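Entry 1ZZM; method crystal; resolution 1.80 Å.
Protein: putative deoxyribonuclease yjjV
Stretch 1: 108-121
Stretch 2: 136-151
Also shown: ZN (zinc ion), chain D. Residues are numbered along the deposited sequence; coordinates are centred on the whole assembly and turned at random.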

ATOM      1  N   GLN A 108     -14.198  10.068 -13.853  1.00 11.96           N
ATOM      2  CA  GLN A 108     -13.944   9.291 -15.081  1.00 12.58           C
ATOM      3  C   GLN A 108     -13.806   7.813 -14.679  1.00 10.21           C
ATOM      4  O   GLN A 108     -12.832   7.136 -15.006  1.00 12.35           O
ATOM      5  CB  GLN A 108     -12.680   9.790 -15.753  1.00 13.81           C
ATOM      6  CG  GLN A 108     -12.827  11.197 -16.338  1.00 15.83           C
ATOM      7  CD  GLN A 108     -11.547  11.725 -16.934  1.00 24.01           C
ATOM      8  OE1 GLN A 108     -10.968  11.115 -17.840  1.00 24.77           O
ATOM      9  NE2 GLN A 108     -11.098  12.877 -16.444  1.00 27.00           N
ATOM     10  N   PHE A 109     -14.807   7.346 -13.952  1.00 13.76           N
ATOM     11  CA  PHE A 109     -14.827   5.982 -13.415  1.00 13.38           C
ATOM     12  C   PHE A 109     -14.693   4.842 -14.421  1.00 10.93           C
ATOM     13  O   PHE A 109     -14.027   3.851 -14.121  1.00  8.89           O
ATOM     14  CB  PHE A 109     -16.086   5.816 -12.547  1.00 14.11           C
ATOM     15  CG  PHE A 109     -16.000   4.686 -11.548  1.00 14.23           C
ATOM     16  CD1 PHE A 109     -14.840   4.468 -10.825  1.00 13.59           C
ATOM     17  CD2 PHE A 109     -17.095   3.852 -11.335  1.00 16.19           C
ATOM     18  CE1 PHE A 109     -14.770   3.413  -9.889  1.00 16.25           C
ATOM     19  CE2 PHE A 109     -17.037   2.798 -10.406  1.00 18.53           C
ATOM     20  CZ  PHE A 109     -15.864   2.587  -9.686  1.00 17.27           C
ATOM     21  N   GLU A 110     -15.326   4.947 -15.584  1.00 12.56           N
ATOM     22  CA  GLU A 110     -15.188   3.881 -16.587  1.00 11.73           C
ATOM     23  C   GLU A 110     -13.733   3.778 -17.049  1.00 13.46           C
ATOM     24  O   GLU A 110     -13.193   2.663 -17.159  1.00  9.91           O
ATOM     25  CB  GLU A 110     -16.095   4.127 -17.814  1.00 16.61           C
ATOM     26  CG  GLU A 110     -17.581   3.977 -17.538  1.00 19.01           C
ATOM     27  CD  GLU A 110     -18.014   2.527 -17.321  1.00 22.88           C
ATOM     28  OE1 GLU A 110     -17.381   1.612 -17.897  1.00 22.11           O
ATOM     29  OE2 GLU A 110     -18.992   2.300 -16.582  1.00 22.17           O
ATOM     30  N   ARG A 111     -13.091   4.913 -17.338  1.00 10.81           N
ATOM     31  CA  ARG A 111     -11.692   4.854 -17.738  1.00 15.21           C
ATOM     32  C   ARG A 111     -10.839   4.347 -16.571  1.00 13.40           C
ATOM     33  O   ARG A 111      -9.868   3.642 -16.805  1.00 11.44           O
ATOM     34  CB  ARG A 111     -11.135   6.210 -18.188  1.00 18.05           C
ATOM     35  CG  ARG A 111      -9.644   6.100 -18.570  1.00 22.20           C
ATOM     36  CD  ARG A 111      -9.200   7.205 -19.508  1.00 27.30           C
ATOM     37  NE  ARG A 111      -7.754   7.204 -19.769  1.00 28.57           N
ATOM     38  CZ  ARG A 111      -7.115   6.349 -20.560  1.00 30.65           C
ATOM     39  NH1 ARG A 111      -7.778   5.381 -21.191  1.00 32.32           N
ATOM     40  NH2 ARG A 111      -5.806   6.487 -20.767  1.00 31.03           N
ATOM     41  N   GLN A 112     -11.173   4.712 -15.324  1.00 10.99           N
ATOM     42  CA  GLN A 112     -10.383   4.192 -14.191  1.00  9.96           C
ATOM     43  C   GLN A 112     -10.421   2.674 -14.192  1.00 11.79           C
ATOM     44  O   GLN A 112      -9.404   2.003 -13.919  1.00  9.13           O
ATOM     45  CB  GLN A 112     -10.952   4.633 -12.838  1.00 10.42           C
ATOM     46  CG  GLN A 112     -10.709   6.091 -12.476  1.00 11.78           C
ATOM     47  CD  GLN A 112     -11.031   6.351 -11.016  1.00 14.78           C
ATOM     48  OE1 GLN A 112     -10.749   5.515 -10.156  1.00 12.29           O
ATOM     49  NE2 GLN A 112     -11.607   7.523 -10.725  1.00 10.89           N
ATOM     50  N   GLN A 113     -11.610   2.122 -14.432  1.00  9.97           N
ATOM     51  CA  GLN A 113     -11.728   0.657 -14.424  1.00 10.86           C
ATOM     52  C   GLN A 113     -11.005  -0.004 -15.576  1.00 10.78           C
ATOM     53  O   GLN A 113     -10.437  -1.096 -15.417  1.00  9.22           O
ATOM     54  CB  GLN A 113     -13.186   0.246 -14.424  1.00  9.15           C
ATOM     55  CG  GLN A 113     -13.838   0.670 -13.115  1.00 12.91           C
ATOM     56  CD  GLN A 113     -15.320   0.468 -13.117  1.00 14.97           C
ATOM     57  OE1 GLN A 113     -15.805  -0.627 -12.838  1.00 12.69           O
ATOM     58  NE2 GLN A 113     -16.057   1.521 -13.457  1.00 15.02           N
ATOM     59  N   TRP A 114     -11.025   0.624 -16.744  1.00 11.16           N
ATOM     60  CA  TRP A 114     -10.308  -0.002 -17.875  1.00 11.36           C
ATOM     61  C   TRP A 114      -8.819  -0.014 -17.533  1.00 12.04           C
ATOM     62  O   TRP A 114      -8.100  -1.013 -17.761  1.00 12.03           O
ATOM     63  CB  TRP A 114     -10.522   0.817 -19.162  1.00 12.82           C
ATOM     64  CG  TRP A 114      -9.754   0.285 -20.310  1.00 16.82           C
ATOM     65  CD1 TRP A 114     -10.113  -0.764 -21.114  1.00 17.28           C
ATOM     66  CD2 TRP A 114      -8.486   0.740 -20.777  1.00 19.65           C
ATOM     67  NE1 TRP A 114      -9.140  -0.987 -22.064  1.00 22.11           N
ATOM     68  CE2 TRP A 114      -8.127  -0.079 -21.877  1.00 21.23           C
ATOM     69  CE3 TRP A 114      -7.614   1.760 -20.380  1.00 19.94           C
ATOM     70  CZ2 TRP A 114      -6.930   0.092 -22.584  1.00 24.11           C
ATOM     71  CZ3 TRP A 114      -6.427   1.929 -21.083  1.00 25.24           C
ATOM     72  CH2 TRP A 114      -6.096   1.097 -22.175  1.00 19.21           C
ATOM     73  N   LEU A 115      -8.347   1.102 -16.987  1.00 11.05           N
ATOM     74  CA  LEU A 115      -6.929   1.221 -16.657  1.00 12.99           C
ATOM     75  C   LEU A 115      -6.530   0.231 -15.572  1.00 11.02           C
ATOM     76  O   LEU A 115      -5.448  -0.369 -15.627  1.00 11.35           O
ATOM     77  CB  LEU A 115      -6.591   2.657 -16.221  1.00 11.51           C
ATOM     78  CG  LEU A 115      -5.120   2.877 -15.849  1.00 19.41           C
ATOM     79  CD1 LEU A 115      -4.246   2.457 -17.013  1.00 23.92           C
ATOM     80  CD2 LEU A 115      -4.877   4.373 -15.537  1.00 21.85           C
ATOM     81  N   LEU A 116      -7.375   0.073 -14.567  1.00 11.14           N
ATOM     82  CA  LEU A 116      -7.090  -0.920 -13.529  1.00  9.96           C
ATOM     83  C   LEU A 116      -6.983  -2.320 -14.150  1.00 10.04           C
ATOM     84  O   LEU A 116      -6.063  -3.072 -13.853  1.00  9.34           O
ATOM     85  CB  LEU A 116      -8.218  -0.946 -12.491  1.00 11.14           C
ATOM     86  CG  LEU A 116      -8.187  -2.076 -11.465  1.00 12.27           C
ATOM     87  CD1 LEU A 116      -6.959  -1.898 -10.523  1.00  9.42           C
ATOM     88  CD2 LEU A 116      -9.494  -2.093 -10.688  1.00 11.06           C
ATOM     89  N   ASP A 117      -7.920  -2.686 -15.015  1.00 10.99           N
ATOM     90  CA  ASP A 117      -7.844  -4.030 -15.583  1.00 10.51           C
ATOM     91  C   ASP A 117      -6.612  -4.238 -16.463  1.00 11.73           C
ATOM     92  O   ASP A 117      -6.086  -5.342 -16.516  1.00  9.55           O
ATOM     93  CB  ASP A 117      -9.138  -4.389 -16.324  1.00 11.33           C
ATOM     94  CG  ASP A 117     -10.255  -4.797 -15.385  1.00 12.51           C
ATOM     95  OD1 ASP A 117     -10.005  -4.999 -14.173  1.00 14.58           O
ATOM     96  OD2 ASP A 117     -11.414  -4.932 -15.834  1.00 13.42           O
ATOM     97  N   GLU A 118      -6.153  -3.193 -17.167  1.00 10.14           N
ATOM     98  CA  GLU A 118      -4.951  -3.319 -17.979  1.00 11.69           C
ATOM     99  C   GLU A 118      -3.767  -3.656 -17.073  1.00 12.69           C
ATOM    100  O   GLU A 118      -2.883  -4.431 -17.437  1.00 11.08           O
ATOM    101  CB  GLU A 118      -4.645  -2.012 -18.730  1.00 13.38           C
ATOM    102  CG  GLU A 118      -5.543  -1.752 -19.950  1.00 18.53           C
ATOM    103  CD  GLU A 118      -5.543  -2.917 -20.940  1.00 21.56           C
ATOM    104  OE1 GLU A 118      -4.454  -3.318 -21.423  1.00 23.66           O
ATOM    105  OE2 GLU A 118      -6.633  -3.441 -21.218  1.00 22.90           O
ATOM    106  N   GLN A 119      -3.747  -3.064 -15.883  1.00 11.95           N
ATOM    107  CA  GLN A 119      -2.638  -3.312 -14.972  1.00  9.77           C
ATOM    108  C   GLN A 119      -2.790  -4.634 -14.257  1.00 11.13           C
ATOM    109  O   GLN A 119      -1.795  -5.275 -13.930  1.00 10.47           O
ATOM    110  CB  GLN A 119      -2.529  -2.150 -14.003  1.00  9.90           C
ATOM    111  CG  GLN A 119      -2.150  -0.903 -14.762  1.00 10.44           C
ATOM    112  CD  GLN A 119      -2.036   0.300 -13.882  1.00  9.61           C
ATOM    113  OE1 GLN A 119      -3.042   0.951 -13.550  1.00 12.42           O
ATOM    114  NE2 GLN A 119      -0.840   0.592 -13.472  1.00  4.49           N
ATOM    115  N   LEU A 120      -4.031  -5.054 -14.033  1.00 12.42           N
ATOM    116  CA  LEU A 120      -4.252  -6.345 -13.400  1.00 12.47           C
ATOM    117  C   LEU A 120      -3.749  -7.411 -14.378  1.00 13.49           C
ATOM    118  O   LEU A 120      -3.202  -8.431 -13.964  1.00 11.73           O
ATOM    119  CB  LEU A 120      -5.742  -6.542 -13.058  1.00 11.49           C
ATOM    120  CG  LEU A 120      -6.250  -5.698 -11.861  1.00 12.95           C
ATOM    121  CD1 LEU A 120      -7.698  -6.036 -11.578  1.00 12.84           C
ATOM    122  CD2 LEU A 120      -5.407  -5.960 -10.594  1.00 13.27           C
ATOM    123  N   LYS A 121      -3.917  -7.182 -15.678  1.00 12.81           N
ATOM    124  CA  LYS A 121      -3.428  -8.148 -16.648  1.00 13.82           C
ATOM    125  C   LYS A 121      -1.895  -8.232 -16.579  1.00 12.84           C
ATOM    126  O   LYS A 121      -1.344  -9.325 -16.704  1.00 11.90           O
ATOM    127  CB  LYS A 121      -3.855  -7.779 -18.082  1.00 15.90           C
ATOM    128  CG  LYS A 121      -5.332  -7.959 -18.352  1.00 22.43           C
ATOM    129  CD  LYS A 121      -5.636  -7.736 -19.833  1.00 30.45           C
ATOM    130  CE  LYS A 121      -6.957  -8.405 -20.223  1.00 36.92           C
ATOM    131  NZ  LYS A 121      -8.183  -7.690 -19.720  1.00 41.91           N
ATOM    132  N   ARG A 136     -14.099   4.735  -1.663  1.00 16.79           N
ATOM    133  CA  ARG A 136     -15.521   4.730  -1.989  1.00 16.56           C
ATOM    134  C   ARG A 136     -15.813   3.827  -3.178  1.00 18.04           C
ATOM    135  O   ARG A 136     -16.840   3.978  -3.840  1.00 20.23           O
ATOM    136  CB  ARG A 136     -15.993   6.153  -2.310  1.00 18.85           C
ATOM    137  CG  ARG A 136     -16.058   7.067  -1.091  1.00 26.43           C
ATOM    138  CD  ARG A 136     -16.465   8.496  -1.485  1.00 33.38           C
ATOM    139  NE  ARG A 136     -16.764   9.314  -0.309  1.00 39.36           N
ATOM    140  CZ  ARG A 136     -16.278  10.536  -0.087  1.00 44.66           C
ATOM    141  NH1 ARG A 136     -15.452  11.109  -0.964  1.00 45.45           N
ATOM    142  NH2 ARG A 136     -16.620  11.189   1.022  1.00 42.05           N
ATOM    143  N   THR A 137     -14.924   2.868  -3.426  1.00 16.00           N
ATOM    144  CA  THR A 137     -15.020   1.954  -4.570  1.00 13.94           C
ATOM    145  C   THR A 137     -14.793   0.500  -4.145  1.00 13.47           C
ATOM    146  O   THR A 137     -14.473  -0.354  -4.984  1.00 12.65           O
ATOM    147  CB  THR A 137     -13.915   2.312  -5.605  1.00 13.52           C
ATOM    148  OG1 THR A 137     -12.650   2.373  -4.932  1.00 11.87           O
ATOM    149  CG2 THR A 137     -14.179   3.683  -6.212  1.00 12.55           C
ATOM    150  N   HIS A 138     -14.976   0.189  -2.863  1.00 13.16           N
ATOM    151  CA  HIS A 138     -14.685  -1.200  -2.436  1.00 11.29           C
ATOM    152  C   HIS A 138     -15.477  -2.309  -3.134  1.00 13.35           C
ATOM    153  O   HIS A 138     -14.910  -3.348  -3.494  1.00 11.90           O
ATOM    154  CB  HIS A 138     -14.857  -1.336  -0.923  1.00 12.19           C
ATOM    155  CG  HIS A 138     -13.844  -0.554  -0.144  1.00 13.90           C
ATOM    156  ND1 HIS A 138     -14.090  -0.063   1.123  1.00 16.67           N
ATOM    157  CD2 HIS A 138     -12.610  -0.115  -0.488  1.00 12.04           C
ATOM    158  CE1 HIS A 138     -13.050   0.653   1.523  1.00 13.85           C
ATOM    159  NE2 HIS A 138     -12.140   0.638   0.563  1.00 19.23           N
ATOM    160  N   ASP A 139     -16.781  -2.101  -3.304  1.00 13.34           N
ATOM    161  CA  ASP A 139     -17.630  -3.094  -3.940  1.00 13.87           C
ATOM    162  C   ASP A 139     -17.207  -3.331  -5.395  1.00 14.34           C
ATOM    163  O   ASP A 139     -17.052  -4.464  -5.821  1.00 14.87           O
ATOM    164  CB  ASP A 139     -19.095  -2.642  -3.881  1.00 16.39           C
ATOM    165  CG  ASP A 139     -19.620  -2.532  -2.450  1.00 20.92           C
ATOM    166  OD1 ASP A 139     -18.979  -3.030  -1.492  1.00 20.05           O
ATOM    167  OD2 ASP A 139     -20.696  -1.930  -2.279  1.00 25.53           O
ATOM    168  N   LYS A 140     -17.008  -2.256  -6.142  1.00 14.27           N
ATOM    169  CA  LYS A 140     -16.598  -2.362  -7.538  1.00 17.15           C
ATOM    170  C   LYS A 140     -15.225  -2.989  -7.653  1.00 15.62           C
ATOM    171  O   LYS A 140     -15.009  -3.858  -8.493  1.00 12.99           O
ATOM    172  CB  LYS A 140     -16.596  -0.979  -8.196  1.00 17.76           C
ATOM    173  CG  LYS A 140     -17.980  -0.528  -8.660  1.00 24.95           C
ATOM    174  CD  LYS A 140     -18.472  -1.439  -9.796  1.00 27.12           C
ATOM    175  CE  LYS A 140     -19.733  -0.912 -10.453  1.00 31.95           C
ATOM    176  NZ  LYS A 140     -20.278  -1.906 -11.433  1.00 32.16           N
ATOM    177  N   LEU A 141     -14.299  -2.576  -6.786  1.00 12.67           N
ATOM    178  CA  LEU A 141     -12.947  -3.126  -6.841  1.00 12.63           C
ATOM    179  C   LEU A 141     -13.025  -4.623  -6.583  1.00 12.28           C
ATOM    180  O   LEU A 141     -12.415  -5.403  -7.296  1.00 10.25           O
ATOM    181  CB  LEU A 141     -12.036  -2.451  -5.802  1.00 12.52           C
ATOM    182  CG  LEU A 141     -10.637  -3.081  -5.739  1.00 14.61           C
ATOM    183  CD1 LEU A 141      -9.971  -2.956  -7.113  1.00 10.00           C
ATOM    184  CD2 LEU A 141      -9.791  -2.391  -4.667  1.00 13.27           C
ATOM    185  N   ALA A 142     -13.802  -5.021  -5.579  1.00 12.12           N
ATOM    186  CA  ALA A 142     -13.953  -6.453  -5.281  1.00 13.41           C
ATOM    187  C   ALA A 142     -14.538  -7.222  -6.482  1.00 15.98           C
ATOM    188  O   ALA A 142     -14.165  -8.378  -6.742  1.00 12.44           O
ATOM    189  CB  ALA A 142     -14.853  -6.655  -4.059  1.00 13.98           C
ATOM    190  N   MET A 143     -15.470  -6.597  -7.195  1.00 13.19           N
ATOM    191  CA  MET A 143     -16.070  -7.243  -8.352  1.00 16.78           C
ATOM    192  C   MET A 143     -14.991  -7.583  -9.400  1.00 14.25           C
ATOM    193  O   MET A 143     -14.972  -8.693  -9.934  1.00 13.11           O
ATOM    194  CB  MET A 143     -17.133  -6.328  -8.969  1.00 17.74           C
ATOM    195  CG  MET A 143     -17.782  -6.880 -10.226  1.00 23.31           C
ATOM    196  SD  MET A 143     -18.618  -5.508 -11.141  1.00 29.55           S
ATOM    197  CE  MET A 143     -17.140  -4.557 -11.723  1.00 27.84           C
ATOM    198  N   HIS A 144     -14.088  -6.633  -9.667  1.00 12.64           N
ATOM    199  CA  HIS A 144     -12.992  -6.840 -10.626  1.00 13.30           C
ATOM    200  C   HIS A 144     -11.994  -7.875 -10.076  1.00 13.80           C
ATOM    201  O   HIS A 144     -11.564  -8.759 -10.810  1.00 12.19           O
ATOM    202  CB  HIS A 144     -12.229  -5.514 -10.923  1.00 12.49           C
ATOM    203  CG  HIS A 144     -13.017  -4.518 -11.742  1.00 15.33           C
ATOM    204  ND1 HIS A 144     -13.295  -4.702 -13.078  1.00 15.23           N
ATOM    205  CD2 HIS A 144     -13.639  -3.367 -11.390  1.00 13.37           C
ATOM    206  CE1 HIS A 144     -14.062  -3.716 -13.515  1.00 16.52           C
ATOM    207  NE2 HIS A 144     -14.289  -2.893 -12.506  1.00 15.32           N
ATOM    208  N   LEU A 145     -11.620  -7.777  -8.795  1.00 12.53           N
ATOM    209  CA  LEU A 145     -10.657  -8.767  -8.266  1.00 12.98           C
ATOM    210  C   LEU A 145     -11.208 -10.188  -8.374  1.00 14.13           C
ATOM    211  O   LEU A 145     -10.478 -11.135  -8.721  1.00 14.16           O
ATOM    212  CB  LEU A 145     -10.299  -8.474  -6.812  1.00 11.43           C
ATOM    213  CG  LEU A 145      -9.733  -7.050  -6.598  1.00 13.54           C
ATOM    214  CD1 LEU A 145      -9.504  -6.806  -5.099  1.00 11.82           C
ATOM    215  CD2 LEU A 145      -8.444  -6.864  -7.371  1.00 13.52           C
ATOM    216  N   LYS A 146     -12.478 -10.354  -8.024  1.00 11.30           N
ATOM    217  CA  LYS A 146     -13.062 -11.676  -8.123  1.00 16.64           C
ATOM    218  C   LYS A 146     -12.981 -12.178  -9.576  1.00 15.43           C
ATOM    219  O   LYS A 146     -12.547 -13.293  -9.829  1.00 13.89           O
ATOM    220  CB  LYS A 146     -14.507 -11.663  -7.644  1.00 15.91           C
ATOM    221  CG  LYS A 146     -15.147 -13.079  -7.642  1.00 19.99           C
ATOM    222  CD  LYS A 146     -16.655 -12.980  -7.520  1.00 30.11           C
ATOM    223  CE  LYS A 146     -17.340 -14.356  -7.520  1.00 31.88           C
ATOM    224  NZ  LYS A 146     -17.202 -15.025  -6.190  1.00 38.76           N
ATOM    225  N   ARG A 147     -13.363 -11.342 -10.530  1.00 13.99           N
ATOM    226  CA  ARG A 147     -13.333 -11.740 -11.931  1.00 15.41           C
ATOM    227  C   ARG A 147     -11.980 -12.077 -12.513  1.00 16.44           C
ATOM    228  O   ARG A 147     -11.834 -13.071 -13.231  1.00 17.56           O
ATOM    229  CB  ARG A 147     -13.942 -10.633 -12.800  1.00 16.38           C
ATOM    230  CG  ARG A 147     -15.417 -10.511 -12.585  1.00 21.02           C
ATOM    231  CD  ARG A 147     -16.040  -9.523 -13.506  1.00 24.81           C
ATOM    232  NE  ARG A 147     -17.494  -9.596 -13.364  1.00 27.32           N
ATOM    233  CZ  ARG A 147     -18.308  -8.594 -13.650  1.00 31.56           C
ATOM    234  NH1 ARG A 147     -17.806  -7.452 -14.089  1.00 27.39           N
ATOM    235  NH2 ARG A 147     -19.619  -8.733 -13.484  1.00 32.63           N
ATOM    236  N   HIS A 148     -10.977 -11.267 -12.195  1.00 14.34           N
ATOM    237  CA  HIS A 148      -9.682 -11.478 -12.803  1.00 13.51           C
ATOM    238  C   HIS A 148      -8.761 -12.473 -12.131  1.00 15.36           C
ATOM    239  O   HIS A 148      -7.776 -12.877 -12.717  1.00 15.83           O
ATOM    240  CB  HIS A 148      -9.072 -10.111 -13.075  1.00 14.29           C
ATOM    241  CG  HIS A 148     -10.009  -9.234 -13.846  1.00 16.36           C
ATOM    242  ND1 HIS A 148     -10.567  -9.634 -15.047  1.00 18.25           N
ATOM    243  CD2 HIS A 148     -10.585  -8.047 -13.541  1.00 14.42           C
ATOM    244  CE1 HIS A 148     -11.446  -8.732 -15.443  1.00 19.19           C
ATOM    245  NE2 HIS A 148     -11.479  -7.762 -14.544  1.00 14.60           N
ATOM    246  N   ASP A 149      -9.110 -12.859 -10.906  1.00 14.76           N
ATOM    247  CA  ASP A 149      -8.417 -13.921 -10.183  1.00 16.78           C
ATOM    248  C   ASP A 149      -6.896 -13.923 -10.325  1.00 16.96           C
ATOM    249  O   ASP A 149      -6.308 -14.768 -11.009  1.00 16.75           O
ATOM    250  CB  ASP A 149      -9.029 -15.239 -10.682  1.00 18.94           C
ATOM    251  CG  ASP A 149      -8.480 -16.453  -9.979  1.00 22.25           C
ATOM    252  OD1 ASP A 149      -8.124 -16.385  -8.775  1.00 20.92           O
ATOM    253  OD2 ASP A 149      -8.425 -17.494 -10.656  1.00 27.61           O
ATOM    254  N   LEU A 150      -6.258 -12.969  -9.674  1.00 12.84           N
ATOM    255  CA  LEU A 150      -4.803 -12.868  -9.723  1.00 14.90           C
ATOM    256  C   LEU A 150      -4.234 -13.882  -8.742  1.00 12.94           C
ATOM    257  O   LEU A 150      -4.544 -13.834  -7.557  1.00 12.56           O
ATOM    258  CB  LEU A 150      -4.338 -11.467  -9.301  1.00 12.83           C
ATOM    259  CG  LEU A 150      -4.597 -10.325 -10.278  1.00 19.76           C
ATOM    260  CD1 LEU A 150      -6.084 -10.049 -10.339  1.00 22.99           C
ATOM    261  CD2 LEU A 150      -3.813  -9.077  -9.835  1.00 21.29           C
ATOM    262  N   PRO A 151      -3.379 -14.806  -9.217  1.00 16.57           N
ATOM    263  CA  PRO A 151      -2.779 -15.824  -8.349  1.00 15.20           C
ATOM    264  C   PRO A 151      -2.049 -15.237  -7.129  1.00 15.22           C
ATOM    265  O   PRO A 151      -2.085 -15.810  -6.037  1.00 14.06           O
ATOM    266  CB  PRO A 151      -1.792 -16.526  -9.278  1.00 15.43           C
ATOM    267  CG  PRO A 151      -2.438 -16.428 -10.582  1.00 19.37           C
ATOM    268  CD  PRO A 151      -2.955 -15.006 -10.615  1.00 13.98           C
TER
HETATM  269 ZN    ZN D 403     -12.395  -5.973 -14.577  1.00 14.43          ZN
HETATM  270  O   HOH W   1     -18.425  -1.603 -13.480  1.00 29.48           O

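The two helices, 109-121 and 138-148, run in broadly the same direction, with 32° between their N-to-C vectors and a closest axial approach of 11.3 Å. That spacing leaves room for side chains to meet between the backbones, and every direct contact across the two stretches described here is made by side chains. The CA atoms draw together along the pair, from 9.7 Å for F109 and T137 to 7.5 Å for L120 and H148.

T137, the N-cap residue of the second helix, makes no capping bond with its side chain; its methyl instead packs on the first helix, with CG2 3.7 Å from F109 CE1. One turn on, K140 meets the same ring at its edge, CG lying 3.9 Å from F109 CE2 and near the ring plane. The ammonium end of K140 extends past the phenyl group to a water, which accepts from NZ at 2.8 Å and donates to Q113 OE1 at 2.9 Å, so lysine and glutamine are linked indirectly. L141 has its CA-to-CB bond sideways to the other helix, yet its end comes nearer: CD1 reaches L116 CD2 at 3.7 Å, an apolar contact between two buried leucines.

H144 is the most heavily engaged residue of this stretch, with 69 Å² covered. Its two ring nitrogens do different work. NE2 donates to Q113 OE1 at 2.7 Å, with an N-H...O angle of 173° and the acceptor near the ring plane, a short and almost linear hydrogen bond. Q113 NE2 also donates to F109 O at 3.2 Å, a bond compatible with OE1 facing H144. The other nitrogen, H144 ND1, binds zinc at 2.2 Å.

L145 makes a looser apolar contact, CD2 to L120 CD1 at 4.4 Å. H148, one turn beyond H144, supplies NE2 to the zinc at 2.0 Å, and D117 OD2 completes the link from the first helix at 1.9 Å. The metal therefore joins the helices. D117 OD2 lies 3.1 Å from H148 NE2 and 3.3 Å from H144 ND1, but these distances reflect shared coordination, not hydrogen bonding, since all three atoms are ligands of the ion. Beside this site, H148 CD2 also packs 4.0 Å from L120 CD1.

The helix ends at H148, and D149 leaves helical geometry with positive phi (40°). L150 then turns back toward the first helix, placing CD2 3.6 Å from L120 CD2. L120 thus touches L145, H148 and L150, and its 89 Å² is the largest covered area in the contact.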